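Local coordinates for microcin B17-processing protein McbD (Escherichia coli str. K-12 substr. MG1655, PDB 6GRH), which is needed to process the inactive microcin B17 precursor peptide into the active antibiotic and belongs to the YcaO cyclodehydratase family, at residues 216-230 and 241-255. The protein carries 1 engineered substitution. Numbering follows the deposited sequence. Where two conformers were deposited one is given.
Sequences ITLPGAPGHAVLTLY and YSTGLSYANSLKKAL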
# COMPACT_ATOMS: atom_id res chain seq x y z
N ILE E 216 -15.18 -19.02 -48.32
CA ILE E 216 -14.97 -18.37 -49.62
C ILE E 216 -13.53 -18.52 -50.14
O ILE E 216 -13.15 -17.81 -51.06
CB ILE E 216 -15.34 -16.87 -49.58
CG1 ILE E 216 -14.51 -16.10 -48.55
CG2 ILE E 216 -16.83 -16.69 -49.31
CD1 ILE E 216 -14.39 -14.62 -48.84
N THR E 217 -12.75 -19.46 -49.59
CA THR E 217 -11.36 -19.66 -49.99
C THR E 217 -11.20 -19.69 -51.52
O THR E 217 -11.99 -20.33 -52.18
CB THR E 217 -10.88 -21.01 -49.47
OG1 THR E 217 -11.29 -21.15 -48.11
CG2 THR E 217 -9.36 -21.15 -49.60
N LEU E 218 -10.17 -19.03 -52.06
CA LEU E 218 -9.87 -19.12 -53.50
C LEU E 218 -9.94 -20.59 -53.91
O LEU E 218 -9.39 -21.43 -53.20
CB LEU E 218 -8.46 -18.63 -53.82
CG LEU E 218 -8.22 -17.13 -53.89
CD1 LEU E 218 -6.78 -16.89 -54.32
CD2 LEU E 218 -9.17 -16.46 -54.84
N PRO E 219 -10.66 -20.90 -55.00
CA PRO E 219 -10.81 -22.30 -55.45
C PRO E 219 -9.49 -23.05 -55.62
O PRO E 219 -8.54 -22.52 -56.20
CB PRO E 219 -11.53 -22.16 -56.78
CG PRO E 219 -12.42 -20.99 -56.52
CD PRO E 219 -11.60 -20.02 -55.72
N GLY E 220 -9.42 -24.25 -55.05
CA GLY E 220 -8.23 -25.08 -55.15
C GLY E 220 -7.15 -24.73 -54.15
O GLY E 220 -6.20 -25.48 -54.01
N ALA E 221 -7.28 -23.61 -53.44
CA ALA E 221 -6.26 -23.20 -52.47
C ALA E 221 -6.39 -24.04 -51.19
O ALA E 221 -7.49 -24.44 -50.81
CB ALA E 221 -6.38 -21.72 -52.13
N PRO E 222 -5.25 -24.28 -50.50
CA PRO E 222 -5.28 -24.82 -49.14
C PRO E 222 -5.79 -23.83 -48.11
O PRO E 222 -5.96 -22.64 -48.41
CB PRO E 222 -3.81 -25.14 -48.86
CG PRO E 222 -3.08 -24.11 -49.65
CD PRO E 222 -3.87 -23.99 -50.93
N GLY E 223 -5.98 -24.31 -46.89
CA GLY E 223 -6.50 -23.46 -45.83
C GLY E 223 -7.94 -23.07 -46.06
O GLY E 223 -8.62 -23.62 -46.94
N HIS E 224 -8.39 -22.09 -45.29
CA HIS E 224 -9.80 -21.73 -45.23
C HIS E 224 -9.95 -20.24 -44.97
O HIS E 224 -9.45 -19.74 -43.95
CB HIS E 224 -10.51 -22.54 -44.14
CG HIS E 224 -10.46 -24.02 -44.38
ND1 HIS E 224 -11.37 -24.68 -45.18
CD2 HIS E 224 -9.57 -24.96 -43.97
CE1 HIS E 224 -11.06 -25.97 -45.23
NE2 HIS E 224 -9.97 -26.16 -44.52
N ALA E 225 -10.60 -19.54 -45.90
CA ALA E 225 -11.00 -18.15 -45.69
C ALA E 225 -12.46 -18.19 -45.31
O ALA E 225 -13.29 -18.60 -46.11
CB ALA E 225 -10.82 -17.34 -46.95
N VAL E 226 -12.78 -17.80 -44.09
CA VAL E 226 -14.14 -17.89 -43.61
C VAL E 226 -14.74 -16.50 -43.48
O VAL E 226 -14.17 -15.66 -42.79
CB VAL E 226 -14.21 -18.66 -42.29
CG1 VAL E 226 -15.63 -18.65 -41.73
CG2 VAL E 226 -13.77 -20.11 -42.52
N LEU E 227 -15.88 -16.28 -44.14
CA LEU E 227 -16.58 -15.01 -44.13
C LEU E 227 -17.80 -15.19 -43.26
O LEU E 227 -18.60 -16.08 -43.51
CB LEU E 227 -17.04 -14.63 -45.55
CG LEU E 227 -17.76 -13.29 -45.71
CD1 LEU E 227 -16.86 -12.12 -45.41
CD2 LEU E 227 -18.33 -13.19 -47.12
N THR E 228 -17.91 -14.37 -42.22
CA THR E 228 -19.09 -14.35 -41.36
C THR E 228 -19.88 -13.10 -41.72
O THR E 228 -19.29 -12.02 -41.93
CB THR E 228 -18.71 -14.32 -39.86
OG1 THR E 228 -17.53 -13.53 -39.67
CG2 THR E 228 -18.47 -15.73 -39.31
N LEU E 229 -21.19 -13.25 -41.81
CA LEU E 229 -22.10 -12.17 -42.20
C LEU E 229 -23.21 -12.07 -41.19
O LEU E 229 -23.71 -13.10 -40.72
CB LEU E 229 -22.69 -12.47 -43.58
CG LEU E 229 -21.72 -12.43 -44.76
CD1 LEU E 229 -22.46 -12.82 -46.03
CD2 LEU E 229 -21.07 -11.06 -44.91
N TYR E 230 -23.58 -10.85 -40.86
CA TYR E 230 -24.63 -10.56 -39.89
C TYR E 230 -25.54 -9.51 -40.48
O TYR E 230 -25.06 -8.55 -41.11
CB TYR E 230 -24.04 -10.00 -38.59
CG TYR E 230 -25.09 -9.44 -37.65
CD1 TYR E 230 -25.86 -10.29 -36.85
CD2 TYR E 230 -25.32 -8.07 -37.56
CE1 TYR E 230 -26.83 -9.80 -36.00
CE2 TYR E 230 -26.28 -7.57 -36.70
CZ TYR E 230 -27.03 -8.44 -35.92
OH TYR E 230 -27.98 -7.97 -35.05
N TYR E 241 -25.91 -4.42 -40.11
CA TYR E 241 -25.07 -5.29 -40.92
C TYR E 241 -23.66 -5.27 -40.38
O TYR E 241 -23.16 -4.21 -39.99
CB TYR E 241 -25.07 -4.83 -42.40
CG TYR E 241 -23.96 -5.40 -43.27
CD1 TYR E 241 -24.01 -6.71 -43.73
CD2 TYR E 241 -22.85 -4.63 -43.62
CE1 TYR E 241 -22.99 -7.24 -44.51
CE2 TYR E 241 -21.83 -5.15 -44.39
CZ TYR E 241 -21.90 -6.47 -44.84
OH TYR E 241 -20.87 -7.00 -45.63
N SER E 242 -23.00 -6.43 -40.37
CA SER E 242 -21.56 -6.47 -40.11
C SER E 242 -20.96 -7.70 -40.73
O SER E 242 -21.67 -8.59 -41.20
CB SER E 242 -21.27 -6.40 -38.60
OG SER E 242 -19.91 -6.13 -38.39
N THR E 243 -19.64 -7.75 -40.76
CA THR E 243 -18.95 -8.86 -41.39
C THR E 243 -17.61 -9.08 -40.75
O THR E 243 -17.06 -8.18 -40.14
CB THR E 243 -18.81 -8.65 -42.93
OG1 THR E 243 -18.12 -9.77 -43.52
CG2 THR E 243 -18.05 -7.40 -43.26
N GLY E 244 -17.12 -10.30 -40.86
CA GLY E 244 -15.79 -10.67 -40.42
C GLY E 244 -15.20 -11.66 -41.40
O GLY E 244 -15.92 -12.42 -42.05
N LEU E 245 -13.88 -11.64 -41.49
CA LEU E 245 -13.17 -12.48 -42.42
C LEU E 245 -11.83 -12.89 -41.82
O LEU E 245 -11.12 -12.05 -41.26
CB LEU E 245 -12.93 -11.73 -43.72
CG LEU E 245 -12.12 -12.43 -44.81
CD1 LEU E 245 -12.82 -13.68 -45.33
CD2 LEU E 245 -11.91 -11.44 -45.94
N SER E 246 -11.47 -14.15 -42.00
CA SER E 246 -10.16 -14.60 -41.61
C SER E 246 -9.75 -15.83 -42.37
O SER E 246 -10.60 -16.65 -42.71
CB SER E 246 -10.14 -14.85 -40.11
OG SER E 246 -8.85 -15.21 -39.70
N TYR E 247 -8.45 -15.95 -42.63
CA TYR E 247 -7.88 -17.10 -43.29
C TYR E 247 -6.91 -17.77 -42.34
O TYR E 247 -6.06 -17.11 -41.74
CB TYR E 247 -7.15 -16.68 -44.56
CG TYR E 247 -6.42 -17.80 -45.26
CD1 TYR E 247 -5.07 -18.07 -44.99
CD2 TYR E 247 -7.07 -18.60 -46.19
CE1 TYR E 247 -4.39 -19.08 -45.64
CE2 TYR E 247 -6.40 -19.63 -46.85
CZ TYR E 247 -5.06 -19.87 -46.57
OH TYR E 247 -4.39 -20.87 -47.23
N ALA E 248 -7.02 -19.09 -42.22
CA ALA E 248 -6.07 -19.89 -41.47
C ALA E 248 -6.01 -21.30 -42.09
O ALA E 248 -6.83 -21.64 -42.96
CB ALA E 248 -6.49 -19.95 -40.00
N ASN E 249 -5.02 -22.10 -41.67
CA ASN E 249 -4.92 -23.50 -42.11
C ASN E 249 -6.06 -24.35 -41.57
O ASN E 249 -6.58 -25.21 -42.27
CB ASN E 249 -3.60 -24.13 -41.65
CG ASN E 249 -2.41 -23.66 -42.46
OD1 ASN E 249 -2.55 -23.32 -43.64
ND2 ASN E 249 -1.23 -23.64 -41.83
N SER E 250 -6.38 -24.12 -40.32
CA SER E 250 -7.48 -24.77 -39.61
C SER E 250 -8.80 -24.06 -39.90
O SER E 250 -8.90 -22.86 -39.73
CB SER E 250 -7.20 -24.74 -38.09
OG SER E 250 -8.36 -24.99 -37.31
N LEU E 251 -9.81 -24.82 -40.29
CA LEU E 251 -11.16 -24.30 -40.49
C LEU E 251 -11.70 -23.71 -39.20
O LEU E 251 -12.25 -22.59 -39.20
CB LEU E 251 -12.08 -25.39 -41.00
CG LEU E 251 -13.57 -25.07 -41.14
CD1 LEU E 251 -13.81 -23.81 -41.95
CD2 LEU E 251 -14.29 -26.27 -41.75
N LYS E 252 -11.53 -24.44 -38.09
CA LYS E 252 -11.98 -23.94 -36.79
C LYS E 252 -11.34 -22.59 -36.42
O LYS E 252 -12.03 -21.68 -36.00
CB LYS E 252 -11.73 -24.96 -35.70
CG LYS E 252 -12.10 -24.47 -34.31
CD LYS E 252 -11.64 -25.46 -33.26
CE LYS E 252 -12.75 -26.40 -32.88
NZ LYS E 252 -13.68 -25.72 -31.94
N LYS E 253 -10.01 -22.51 -36.56
CA LYS E 253 -9.27 -21.31 -36.27
C LYS E 253 -9.76 -20.17 -37.14
O LYS E 253 -9.98 -19.08 -36.64
CB LYS E 253 -7.76 -21.53 -36.49
CG LYS E 253 -6.94 -20.28 -36.27
CD LYS E 253 -5.50 -20.52 -35.85
CE LYS E 253 -4.78 -19.17 -35.71
NZ LYS E 253 -3.40 -19.29 -35.14
N ALA E 254 -9.95 -20.42 -38.44
CA ALA E 254 -10.42 -19.36 -39.34
C ALA E 254 -11.80 -18.87 -38.92
O ALA E 254 -12.05 -17.67 -38.86
CB ALA E 254 -10.43 -19.83 -40.79
N LEU E 255 -12.69 -19.80 -38.57
CA LEU E 255 -14.04 -19.44 -38.14
C LEU E 255 -14.00 -18.61 -36.86
O LEU E 255 -14.68 -17.59 -36.76
CB LEU E 255 -14.95 -20.66 -37.95
CG LEU E 255 -16.34 -20.44 -37.34
CD1 LEU E 255 -17.06 -19.26 -37.98
CD2 LEU E 255 -17.20 -21.69 -37.49
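Thr228 O is gripped by two donors, Gly244 N and Thr243 OG1, each at 3.0 Å, which arrive from opposite faces of the carbonyl plane. The pair is an example of a side-chain hydroxyl adding a bond to an antiparallel ladder: with chi1 at 180°, Thr243 OG1 lies opposite its own N and beside its carbonyl carbon, within reach of Thr228 O across the strands, and Leu227 CD1 and Leu229 CD2 pack against it. The ladder runs in regular register from Tyr230 with Ser242 to His224 with Ala248. Tyr247, paired with Ala225 within the ladder, reaches past its end, and its OH donates to Pro222 O at 2.6 Å, coming from above the carbonyl plane while that oxygen lies at the ring's edge. Gly223, which has no side chain, brings its CA to 3.6 Å from Tyr247 OH.

On the face that carries His224, Val226 and Thr228, the first turn of helix 251-275 packs against the hairpin. Leu251 CB sits over one face of the His224 imidazole, a CH-pi contact 4.0 Å from the centroid, and Asn249 O meets the ring edge in plane. His224 ND1 is hydrogen-bonded to Asp215 and NE2 to Ser323, which together with the Leu251 contact would hold the ring's rotation. Val226 divides its branches, CG2 meeting Leu251 CD1 at 3.7 Å and CG1 reaching Leu255. The hairpin thus lies between helix 251-275 and, on the Leu227 and Leu245 face, helix 157-180, with strand 241-248 at the sheet's edge within this chain and strand 210-215 flanking strand 224-231.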